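Local coordinates for protein serine-pyruvate aminotransferase (agxt) (Sulfolobus solfataricus, PDB 3ZRP) that binds pyridoxal 5'-phosphate and probably transfers amino groups from serine to pyruvate and from alanine to glyoxylate, at residues T11-E15 with D16-A20; K147-I150 with N151-K155; T243-V246 with H247-Q251. All coordinates share one frame; numbering follows the deposited sequence. Where two conformers were deposited one is given.

Interaction 1: residues T11-E15 with D16-A20; sequences TTIKE and DVLVA
K14 O is the acceptor on which the first turn of helix 15-20 closes. L18 N reaches it at 3.2 Å with an N-H...O angle of 165°, while V17 N adds a weak, more bent bond to the same K14 O at 3.0 Å. One residue further on, E15 O takes V19 N at 2.9 Å in a nearly straight bond, and A20 N follows on D16 O at 3.3 Å. The amides of V17, L18, V19 and A20 are thus all engaged within the chain. I13 O points elsewhere and is satisfied by ND2 of N24 of the second subunit, which ties this turn into the dimer interface; a further bond from that ND2 to E15 OE2 is doubtful, because E15 has a second conformer.

The apolar part is carried by I13. Its chi1 of -61° sets CG1 beside the backbone N and leaves CG2 anti to it, where CG2 fits between two helix residues, touching V17 CB at 3.8 Å and L18 CG at 3.8 Å; CD1 meets L18 CD2 at 4.0 Å. I13 crosses both partners at about a right angle, its CG2 methyl set against V17 CB and L18 CG. Were L18 cut back to an alanine, I13 CG2 and CD1 would probably lose their leucine cover, opening a gap beside the residue that leads into the helix. D16, on this same turn, is a calcium ligand in a structure of this protein, although no calcium is bound to this chain here. With K14 as N-cap, the I13-L18 contact joins the residue before the cap to the fourth one after it, which is the hydrophobic staple of a helix N-terminus.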
ATOM      1  N   THR A  11      12.246  13.716  -2.220  1.00105.87           N
ATOM      2  CA  THR A  11      10.957  14.371  -2.410  1.00 90.09           C
ATOM      3  C   THR A  11      10.748  14.790  -3.879  1.00 84.59           C
ATOM      4  O   THR A  11       9.609  14.964  -4.313  1.00 87.19           O
ATOM      5  CB  THR A  11      10.755  15.570  -1.444  1.00 82.35           C
ATOM      6  OG1 THR A  11      11.706  16.599  -1.738  1.00 80.47           O
ATOM      7  CG2 THR A  11      10.901  15.126   0.018  1.00 82.93           C
ATOM      8  N   THR A  12      11.842  14.921  -4.634  1.00 73.11           N
ATOM      9  CA  THR A  12      11.777  15.235  -6.070  1.00 65.94           C
ATOM     10  C   THR A  12      11.820  13.977  -6.938  1.00 61.42           C
ATOM     11  O   THR A  12      12.783  13.203  -6.904  1.00 56.14           O
ATOM     12  CB  THR A  12      12.866  16.248  -6.509  1.00 65.98           C
ATOM     13  OG1 THR A  12      12.645  17.494  -5.839  1.00 63.49           O
ATOM     14  CG2 THR A  12      12.828  16.482  -8.025  1.00 60.64           C
ATOM     15  N   ILE A  13      10.745  13.792  -7.700  1.00 50.49           N
ATOM     16  CA  ILE A  13      10.574  12.658  -8.599  1.00 45.52           C
ATOM     17  C   ILE A  13      10.620  13.209 -10.027  1.00 43.62           C
ATOM     18  O   ILE A  13       9.996  14.228 -10.313  1.00 44.15           O
ATOM     19  CB  ILE A  13       9.211  11.933  -8.331  1.00 42.86           C
ATOM     20  CG1 ILE A  13       9.160  11.400  -6.887  1.00 40.90           C
ATOM     21  CG2 ILE A  13       8.956  10.823  -9.357  1.00 36.55           C
ATOM     22  CD1 ILE A  13       7.826  10.772  -6.480  1.00 34.82           C
ATOM     23  N   LYS A  14      11.365  12.548 -10.910  1.00 43.80           N
ATOM     24  CA  LYS A  14      11.366  12.913 -12.322  1.00 45.69           C
ATOM     25  C   LYS A  14       9.943  13.099 -12.857  1.00 47.71           C
ATOM     26  O   LYS A  14       9.037  12.319 -12.525  1.00 45.34           O
ATOM     27  CB  LYS A  14      12.116  11.878 -13.145  1.00 45.27           C
ATOM     28  CG  LYS A  14      13.502  12.340 -13.537  1.00 54.08           C
ATOM     29  CD  LYS A  14      14.126  11.383 -14.526  1.00 58.22           C
ATOM     30  CE  LYS A  14      15.148  12.089 -15.399  1.00 66.12           C
ATOM     31  NZ  LYS A  14      15.982  13.029 -14.598  1.00 64.48           N
ATOM     32  N   GLU A  15       9.757  14.154 -13.649  1.00 49.63           N
ATOM     33  CA  GLU A  15       8.446  14.501 -14.211  0.50 53.28           C
ATOM     34  C   GLU A  15       7.877  13.388 -15.077  1.00 49.46           C
ATOM     35  O   GLU A  15       6.680  13.110 -15.009  1.00 46.61           O
ATOM     36  CB  GLU A  15       8.504  15.820 -14.999  0.50 59.12           C
ATOM     37  CG  GLU A  15       7.901  17.028 -14.265  0.50 65.40           C
ATOM     38  CD  GLU A  15       8.394  17.151 -12.842  0.50 68.65           C
ATOM     39  OE1 GLU A  15       9.587  16.863 -12.603  0.50 74.39           O
ATOM     40  OE2 GLU A  15       7.592  17.530 -11.963  0.50 73.63           O
ATOM     41  N   ASP A  16       8.739  12.748 -15.875  1.00 44.57           N
ATOM     42  CA  ASP A  16       8.338  11.623 -16.723  1.00 44.84           C
ATOM     43  C   ASP A  16       7.687  10.520 -15.891  1.00 42.67           C
ATOM     44  O   ASP A  16       6.762   9.849 -16.352  1.00 40.96           O
ATOM     45  CB  ASP A  16       9.545  11.010 -17.443  1.00 52.14           C
ATOM     46  CG  ASP A  16      10.200  11.963 -18.413  1.00 61.55           C
ATOM     47  OD1 ASP A  16       9.682  12.118 -19.539  1.00 63.33           O
ATOM     48  OD2 ASP A  16      11.241  12.540 -18.043  1.00 69.39           O
ATOM     49  N   VAL A  17       8.201  10.325 -14.674  1.00 40.57           N
ATOM     50  CA  VAL A  17       7.729   9.250 -13.800  1.00 37.61           C
ATOM     51  C   VAL A  17       6.346   9.604 -13.286  1.00 33.44           C
ATOM     52  O   VAL A  17       5.422   8.798 -13.421  1.00 35.22           O
ATOM     53  CB  VAL A  17       8.718   8.936 -12.633  1.00 33.98           C
ATOM     54  CG1 VAL A  17       8.168   7.830 -11.723  1.00 31.16           C
ATOM     55  CG2 VAL A  17      10.084   8.528 -13.178  1.00 36.34           C
ATOM     56  N   LEU A  18       6.192  10.810 -12.735  1.00 35.57           N
ATOM     57  CA  LEU A  18       4.886  11.241 -12.199  1.00 41.66           C
ATOM     58  C   LEU A  18       3.789  11.275 -13.256  1.00 43.26           C
ATOM     59  O   LEU A  18       2.650  10.878 -12.984  1.00 37.21           O
ATOM     60  CB  LEU A  18       4.980  12.609 -11.535  1.00 42.69           C
ATOM     61  CG  LEU A  18       5.744  12.719 -10.225  1.00 44.05           C
ATOM     62  CD1 LEU A  18       5.907  14.198  -9.919  1.00 46.13           C
ATOM     63  CD2 LEU A  18       5.033  11.968  -9.087  1.00 47.60           C
ATOM     64  N   VAL A  19       4.141  11.754 -14.453  1.00 39.48           N
ATOM     65  CA  VAL A  19       3.196  11.895 -15.557  1.00 40.76           C
ATOM     66  C   VAL A  19       2.672  10.536 -16.007  1.00 37.53           C
ATOM     67  O   VAL A  19       1.504  10.420 -16.399  1.00 31.16           O
ATOM     68  CB  VAL A  19       3.814  12.686 -16.762  1.00 44.37           C
ATOM     69  CG1 VAL A  19       2.987  12.492 -18.023  1.00 41.99           C
ATOM     70  CG2 VAL A  19       3.891  14.167 -16.438  1.00 41.78           C
ATOM     71  N   ALA A  20       3.530   9.514 -15.938  1.00 35.65           N
ATOM     72  CA  ALA A  20       3.143   8.128 -16.251  1.00 38.30           C
ATOM     73  C   ALA A  20       1.918   7.662 -15.452  1.00 36.99           C
ATOM     74  O   ALA A  20       1.171   6.784 -15.895  1.00 40.59           O
ATOM     75  CB  ALA A  20       4.322   7.178 -16.027  1.00 36.41           C
TER

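Interaction 2: residues K147-I150 with N151-K155; sequences KDVI and NKIRK
V149 and I153, one helical turn apart, run alongside each other in the same direction, and V149 CG1 meets I153 CD1 at 4.0 Å. I153 sets CG1 between its backbone N and carbonyl carbon (chi1 73°), which carries that branch back over the preceding turn, 3.4 Å from V149 O. Both residues, with I150, face the large sheet: V149 and I150 rest on L133 of strand 128-134, and I150 and I153 on I160 of strand 157-163.

Most backbone bonds run from residue i+4 to residue i. N151 N gives to K147 O at 2.9 Å, and I153 N to V149 O at 3.1 Å. K152 N is held less firmly, by weak bonds to the carbonyls of both D148 and V149, the latter an i+3 exception. R154 N meets I150 O at 2.8 Å.

In topology this is the helix of a beta-alpha-beta crossover: strand 128-134 leads, by way of a small hairpin, into helix 146-153, which returns the chain to the neighbouring parallel strand 157-163.

Charged and water-mediated contacts gather at the helix surface. K147 NZ forms a salt bridge to D148 OD1 at 2.9 Å, on the syn side and 27° out of the carboxylate plane, but it is doubtful because K147 has an alternative position. D148 also serves as a calcium ligand in a structure of this protein; no calcium is bound to this chain here. A water donates to D148 O at 2.7 Å; its weak bond from N151 ND2 is doubtful for the same reason. R154 turns the other way, its NH1 forming a salt bridge with D181.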
ATOM      1  N   LYS A 147      28.430  -8.870   0.199  1.00 28.02           N
ATOM      2  CA  LYS A 147      29.130  -9.932  -0.518  0.60 33.27           C
ATOM      3  C   LYS A 147      30.075 -10.667   0.430  1.00 30.68           C
ATOM      4  O   LYS A 147      30.004 -11.893   0.537  1.00 33.77           O
ATOM      5  CB  LYS A 147      29.870  -9.390  -1.738  0.60 33.20           C
ATOM      6  CG  LYS A 147      30.662 -10.439  -2.511  0.60 40.08           C
ATOM      7  CD  LYS A 147      31.480  -9.815  -3.643  0.60 45.78           C
ATOM      8  CE  LYS A 147      32.392  -8.673  -3.174  0.60 49.25           C
ATOM      9  NZ  LYS A 147      33.546  -9.123  -2.342  0.60 54.13           N
ATOM     10  N   ASP A 148      30.929  -9.916   1.133  1.00 31.93           N
ATOM     11  CA  ASP A 148      31.886 -10.504   2.087  1.00 32.78           C
ATOM     12  C   ASP A 148      31.225 -11.285   3.230  1.00 37.53           C
ATOM     13  O   ASP A 148      31.690 -12.373   3.593  1.00 34.49           O
ATOM     14  CB  ASP A 148      32.792  -9.429   2.666  1.00 34.92           C
ATOM     15  CG  ASP A 148      33.726  -8.815   1.626  1.00 39.98           C
ATOM     16  OD1 ASP A 148      33.843  -9.335   0.494  1.00 39.98           O
ATOM     17  OD2 ASP A 148      34.344  -7.792   1.961  1.00 40.84           O
ATOM     18  N   VAL A 149      30.148 -10.736   3.798  1.00 29.89           N
ATOM     19  CA  VAL A 149      29.370 -11.463   4.822  1.00 31.57           C
ATOM     20  C   VAL A 149      28.806 -12.774   4.282  1.00 33.82           C
ATOM     21  O   VAL A 149      28.952 -13.828   4.915  1.00 32.39           O
ATOM     22  CB  VAL A 149      28.211 -10.605   5.406  1.00 28.44           C
ATOM     23  CG1 VAL A 149      27.357 -11.444   6.357  1.00 27.58           C
ATOM     24  CG2 VAL A 149      28.751  -9.393   6.113  1.00 27.59           C
ATOM     25  N   ILE A 150      28.182 -12.723   3.109  1.00 33.19           N
ATOM     26  CA  ILE A 150      27.538 -13.904   2.540  1.00 32.31           C
ATOM     27  C   ILE A 150      28.568 -14.976   2.132  1.00 37.46           C
ATOM     28  O   ILE A 150      28.338 -16.176   2.317  1.00 35.92           O
ATOM     29  CB  ILE A 150      26.615 -13.513   1.365  1.00 33.78           C
ATOM     30  CG1 ILE A 150      25.410 -12.738   1.916  1.00 35.81           C
ATOM     31  CG2 ILE A 150      26.155 -14.742   0.576  1.00 33.78           C
ATOM     32  CD1 ILE A 150      24.533 -12.149   0.837  1.00 36.15           C
ATOM     33  N   ASN A 151      29.699 -14.537   1.584  1.00 36.85           N
ATOM     34  CA  ASN A 151      30.790 -15.455   1.244  0.50 40.90           C
ATOM     35  C   ASN A 151      31.157 -16.330   2.440  1.00 39.08           C
ATOM     36  O   ASN A 151      31.379 -17.532   2.288  1.00 44.37           O
ATOM     37  CB  ASN A 151      32.021 -14.694   0.719  0.50 38.34           C
ATOM     38  CG  ASN A 151      33.216 -15.614   0.420  0.50 37.76           C
ATOM     39  OD1 ASN A 151      33.309 -16.209  -0.656  0.50 36.40           O
ATOM     40  ND2 ASN A 151      34.143 -15.705   1.370  0.50 35.87           N
ATOM     41  N   LYS A 152      31.194 -15.727   3.627  1.00 38.96           N
ATOM     42  CA  LYS A 152      31.544 -16.444   4.840  1.00 37.51           C
ATOM     43  C   LYS A 152      30.417 -17.338   5.347  1.00 37.69           C
ATOM     44  O   LYS A 152      30.673 -18.457   5.787  1.00 37.53           O
ATOM     45  CB  LYS A 152      31.990 -15.480   5.939  1.00 35.26           C
ATOM     46  CG  LYS A 152      33.346 -14.800   5.650  1.00 38.41           C
ATOM     47  CD  LYS A 152      33.870 -14.098   6.891  1.00 46.38           C
ATOM     48  CE  LYS A 152      35.189 -13.368   6.619  1.00 49.57           C
ATOM     49  NZ  LYS A 152      36.254 -14.325   6.204  1.00 52.47           N
ATOM     50  N   ILE A 153      29.172 -16.855   5.279  1.00 33.04           N
ATOM     51  CA  ILE A 153      28.071 -17.550   5.970  1.00 29.28           C
ATOM     52  C   ILE A 153      27.205 -18.457   5.128  1.00 29.52           C
ATOM     53  O   ILE A 153      26.467 -19.272   5.694  1.00 37.10           O
ATOM     54  CB  ILE A 153      27.166 -16.569   6.771  1.00 28.29           C
ATOM     55  CG1 ILE A 153      26.278 -15.738   5.829  1.00 29.17           C
ATOM     56  CG2 ILE A 153      28.025 -15.708   7.696  1.00 28.56           C
ATOM     57  CD1 ILE A 153      25.293 -14.811   6.563  1.00 31.83           C
ATOM     58  N   ARG A 154      27.294 -18.351   3.793  1.00 29.29           N
ATOM     59  CA  ARG A 154      26.352 -19.041   2.910  1.00 30.53           C
ATOM     60  C   ARG A 154      26.170 -20.523   3.268  1.00 34.32           C
ATOM     61  O   ARG A 154      25.049 -21.039   3.277  1.00 30.10           O
ATOM     62  CB  ARG A 154      26.768 -18.886   1.447  1.00 29.40           C
ATOM     63  CG  ARG A 154      25.844 -19.541   0.402  1.00 34.19           C
ATOM     64  CD  ARG A 154      24.452 -18.911   0.348  1.00 34.50           C
ATOM     65  NE  ARG A 154      23.528 -19.451   1.352  1.00 33.31           N
ATOM     66  CZ  ARG A 154      22.226 -19.163   1.411  1.00 32.48           C
ATOM     67  NH1 ARG A 154      21.689 -18.344   0.531  1.00 30.27           N
ATOM     68  NH2 ARG A 154      21.454 -19.706   2.337  1.00 32.67           N
ATOM     69  N   LYS A 155      27.276 -21.206   3.564  1.00 34.56           N
ATOM     70  CA  LYS A 155      27.226 -22.663   3.766  1.00 34.49           C
ATOM     71  C   LYS A 155      26.671 -23.066   5.136  1.00 32.00           C
ATOM     72  O   LYS A 155      26.373 -24.225   5.368  1.00 33.51           O
ATOM     73  CB  LYS A 155      28.609 -23.297   3.481  1.00 38.18           C
ATOM     74  CG  LYS A 155      29.542 -23.419   4.671  1.00 45.67           C
ATOM     75  CD  LYS A 155      30.960 -23.808   4.231  1.00 51.69           C
ATOM     76  CE  LYS A 155      31.821 -22.558   4.054  1.00 54.39           C
ATOM     77  NZ  LYS A 155      32.416 -22.450   2.696  1.00 53.85           N
TER
HETATM   78  O   HOH W   1      34.245 -13.026   2.861  1.00 49.56           O

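Interaction 3: residues T243-V246 with H247-Q251; sequences TPPV and HVILQ. With PLP (pyridoxal-5'-phosphate), chain D.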
ATOM      1  N   THR A 243      -6.595  -5.504  -4.518  1.00 23.35           N
ATOM      2  CA  THR A 243      -6.320  -4.414  -5.453  1.00 25.46           C
ATOM      3  C   THR A 243      -4.925  -3.821  -5.169  1.00 25.28           C
ATOM      4  O   THR A 243      -4.661  -3.389  -4.052  1.00 25.39           O
ATOM      5  CB  THR A 243      -7.392  -3.310  -5.387  1.00 28.23           C
ATOM      6  OG1 THR A 243      -8.682  -3.892  -5.629  1.00 26.74           O
ATOM      7  CG2 THR A 243      -7.105  -2.249  -6.449  1.00 25.19           C
ATOM      8  N   PRO A 244      -4.023  -3.833  -6.173  1.00 24.45           N
ATOM      9  CA  PRO A 244      -2.705  -3.219  -6.021  1.00 22.73           C
ATOM     10  C   PRO A 244      -2.731  -1.707  -6.321  1.00 25.22           C
ATOM     11  O   PRO A 244      -3.726  -1.205  -6.917  1.00 24.62           O
ATOM     12  CB  PRO A 244      -1.859  -3.945  -7.113  1.00 21.21           C
ATOM     13  CG  PRO A 244      -2.853  -4.172  -8.182  1.00 26.05           C
ATOM     14  CD  PRO A 244      -4.166  -4.478  -7.504  1.00 25.69           C
ATOM     15  N   PRO A 245      -1.639  -0.979  -5.970  1.00 24.96           N
ATOM     16  CA  PRO A 245      -1.634   0.435  -6.270  1.00 24.64           C
ATOM     17  C   PRO A 245      -1.369   0.649  -7.786  1.00 26.41           C
ATOM     18  O   PRO A 245      -0.211   0.848  -8.214  1.00 26.77           O
ATOM     19  CB  PRO A 245      -0.506   0.991  -5.385  1.00 23.94           C
ATOM     20  CG  PRO A 245      -0.238  -0.096  -4.350  1.00 24.12           C
ATOM     21  CD  PRO A 245      -0.473  -1.350  -5.143  1.00 25.96           C
ATOM     22  N   VAL A 246      -2.456   0.625  -8.561  1.00 25.38           N
ATOM     23  CA  VAL A 246      -2.392   0.521 -10.043  1.00 29.49           C
ATOM     24  C   VAL A 246      -1.505   1.624 -10.658  1.00 27.94           C
ATOM     25  O   VAL A 246      -0.553   1.342 -11.418  1.00 29.27           O
ATOM     26  CB  VAL A 246      -3.837   0.478 -10.655  1.00 30.15           C
ATOM     27  CG1 VAL A 246      -3.837   0.689 -12.156  1.00 28.96           C
ATOM     28  CG2 VAL A 246      -4.539  -0.858 -10.311  1.00 28.33           C
ATOM     29  N   HIS A 247      -1.800   2.876 -10.303  1.00 26.10           N
ATOM     30  CA  HIS A 247      -1.088   4.022 -10.878  1.00 26.73           C
ATOM     31  C   HIS A 247       0.350   4.156 -10.365  1.00 28.12           C
ATOM     32  O   HIS A 247       1.229   4.667 -11.072  1.00 28.62           O
ATOM     33  CB  HIS A 247      -1.915   5.295 -10.729  1.00 29.09           C
ATOM     34  CG  HIS A 247      -3.198   5.267 -11.517  1.00 34.73           C
ATOM     35  ND1 HIS A 247      -4.339   4.626 -11.072  1.00 36.44           N
ATOM     36  CD2 HIS A 247      -3.505   5.775 -12.737  1.00 33.47           C
ATOM     37  CE1 HIS A 247      -5.292   4.746 -11.984  1.00 39.57           C
ATOM     38  NE2 HIS A 247      -4.810   5.435 -13.005  1.00 39.34           N
ATOM     39  N   VAL A 248       0.594   3.695  -9.141  1.00 24.95           N
ATOM     40  CA  VAL A 248       1.949   3.696  -8.572  1.00 25.08           C
ATOM     41  C   VAL A 248       2.819   2.714  -9.372  1.00 25.01           C
ATOM     42  O   VAL A 248       4.001   2.951  -9.581  1.00 28.60           O
ATOM     43  CB  VAL A 248       1.917   3.313  -7.071  1.00 26.63           C
ATOM     44  CG1 VAL A 248       3.317   3.234  -6.479  1.00 26.34           C
ATOM     45  CG2 VAL A 248       1.123   4.352  -6.316  1.00 21.92           C
ATOM     46  N   ILE A 249       2.219   1.613  -9.787  1.00 25.25           N
ATOM     47  CA  ILE A 249       2.932   0.590 -10.581  1.00 24.61           C
ATOM     48  C   ILE A 249       3.227   1.093 -12.017  1.00 28.03           C
ATOM     49  O   ILE A 249       4.269   0.753 -12.608  1.00 26.31           O
ATOM     50  CB  ILE A 249       2.158  -0.736 -10.603  1.00 25.16           C
ATOM     51  CG1 ILE A 249       2.258  -1.423  -9.222  1.00 26.49           C
ATOM     52  CG2 ILE A 249       2.745  -1.710 -11.654  1.00 26.08           C
ATOM     53  CD1 ILE A 249       1.282  -2.566  -8.985  1.00 26.72           C
ATOM     54  N   LEU A 250       2.314   1.883 -12.579  1.00 25.02           N
ATOM     55  CA  LEU A 250       2.560   2.542 -13.881  1.00 28.42           C
ATOM     56  C   LEU A 250       3.776   3.474 -13.774  1.00 29.36           C
ATOM     57  O   LEU A 250       4.660   3.475 -14.650  1.00 26.17           O
ATOM     58  CB  LEU A 250       1.328   3.360 -14.316  1.00 30.56           C
ATOM     59  CG  LEU A 250       0.004   2.618 -14.605  1.00 29.46           C
ATOM     60  CD1 LEU A 250      -1.107   3.606 -15.009  1.00 28.51           C
ATOM     61  CD2 LEU A 250       0.207   1.565 -15.654  1.00 33.22           C
ATOM     62  N   GLN A 251       3.804   4.277 -12.702  1.00 25.96           N
ATOM     63  CA  GLN A 251       4.942   5.159 -12.437  1.00 28.41           C
ATOM     64  C   GLN A 251       6.242   4.349 -12.287  1.00 25.16           C
ATOM     65  O   GLN A 251       7.279   4.717 -12.861  1.00 24.15           O
ATOM     66  CB  GLN A 251       4.670   6.056 -11.210  1.00 27.47           C
ATOM     67  CG  GLN A 251       3.549   7.070 -11.464  1.00 28.65           C
ATOM     68  CD  GLN A 251       2.981   7.729 -10.206  1.00 32.80           C
ATOM     69  OE1 GLN A 251       2.666   7.061  -9.227  1.00 32.77           O
ATOM     70  NE2 GLN A 251       2.811   9.043 -10.253  1.00 34.80           N
TER
HETATM   71  N1  PLP D1189     -14.625  -5.879   0.278  1.00 25.41           N
HETATM   72  C2  PLP D1189     -15.439  -5.580  -0.787  1.00 27.36           C
HETATM   73  C2A PLP D1189     -16.930  -5.520  -0.551  1.00 25.01           C
HETATM   74  C3  PLP D1189     -14.888  -5.324  -2.058  1.00 28.70           C
HETATM   75  O3  PLP D1189     -15.635  -5.035  -3.016  1.00 28.45           O
HETATM   76  C4  PLP D1189     -13.495  -5.364  -2.247  1.00 31.39           C
HETATM   77  C4A PLP D1189     -12.933  -5.045  -3.642  1.00 38.19           C
HETATM   78  C5  PLP D1189     -12.694  -5.687  -1.137  1.00 27.35           C
HETATM   79  C6  PLP D1189     -13.250  -5.927   0.125  1.00 25.37           C
HETATM   80  C5A PLP D1189     -11.200  -5.766  -1.219  1.00 27.27           C
HETATM   81  O4P PLP D1189     -10.557  -4.486  -1.397  1.00 24.60           O
HETATM   82  P   PLP D1189      -9.090  -4.401  -1.999  1.00 23.68           P
HETATM   83  O1P PLP D1189      -9.148  -5.157  -3.287  1.00 24.98           O
HETATM   84  O2P PLP D1189      -8.886  -2.941  -2.109  1.00 22.33           O
HETATM   85  O3P PLP D1189      -8.226  -5.126  -1.031  1.00 19.64           O
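P245 and I249 mark the close-packed side of this helix start. P245 O accepts I249 N at 3.0 Å, and the P245 ring lays CB against V248 CB at 3.8 Å. The I249 side chain bends back along the same carbonyl, CG1 at 3.5 Å from P245 O, and ends with CD1 at 3.9 Å from P244 CB. Two consecutive prolines therefore meet two consecutive helix residues, and L197 of strand 197-202 covers P245, V248 and I249 together. P245, the N-cap residue, is also the centre of an inverse gamma turn, which bends the chain into helix 246-262.

The V246-H247 side is looser. The two side chains run at a slant to each other, V246 CG1 coming no nearer to H247 ND1 than 4.1 Å, and the main tie is the backbone bond from L250 N to V246 O at 3.1 Å, supplemented by a weak one from I249 N. This side does not open to solvent, for these residues are buried: L250 lies on E23, and H247 packs on I13 of the second subunit.

T243 does not reach the helix but grips the cofactor. Its OG1 stands beside its own backbone N (chi1 -56°), and both donate to PLP O1P, OG1 at 2.7 Å and N at 2.9 Å with an N-H...O angle of 154°. Y240 binds the same PLP, while G63, T64, T138, S166 and Q188 of the second subunit supply further hydrogen bonds, giving the cofactor site shared across the dimer interface that is characteristic of fold-type I aminotransferases.

Interactions 1 and 3 adjoin, their centres 14 Å apart: L18 O probably accepts a hydrogen bond from Q251 NE2 at 3.3 Å, and A20 O packs on L250 CB at 3.8 Å. Both also reach the second subunit. Interaction 3 touches one PLP directly through T243, while V248 stands about 11 Å (side chain to ligand) from another; the side chain of I13 in interaction 1 is about 13 Å from a bound PLP. Interaction 2 belongs to the opposite side of the chain's centre, 38 Å from interaction 1 and 36 Å from interaction 3 between centres, with nearest atoms about 28 and 27 Å away, and touches no other protein chain.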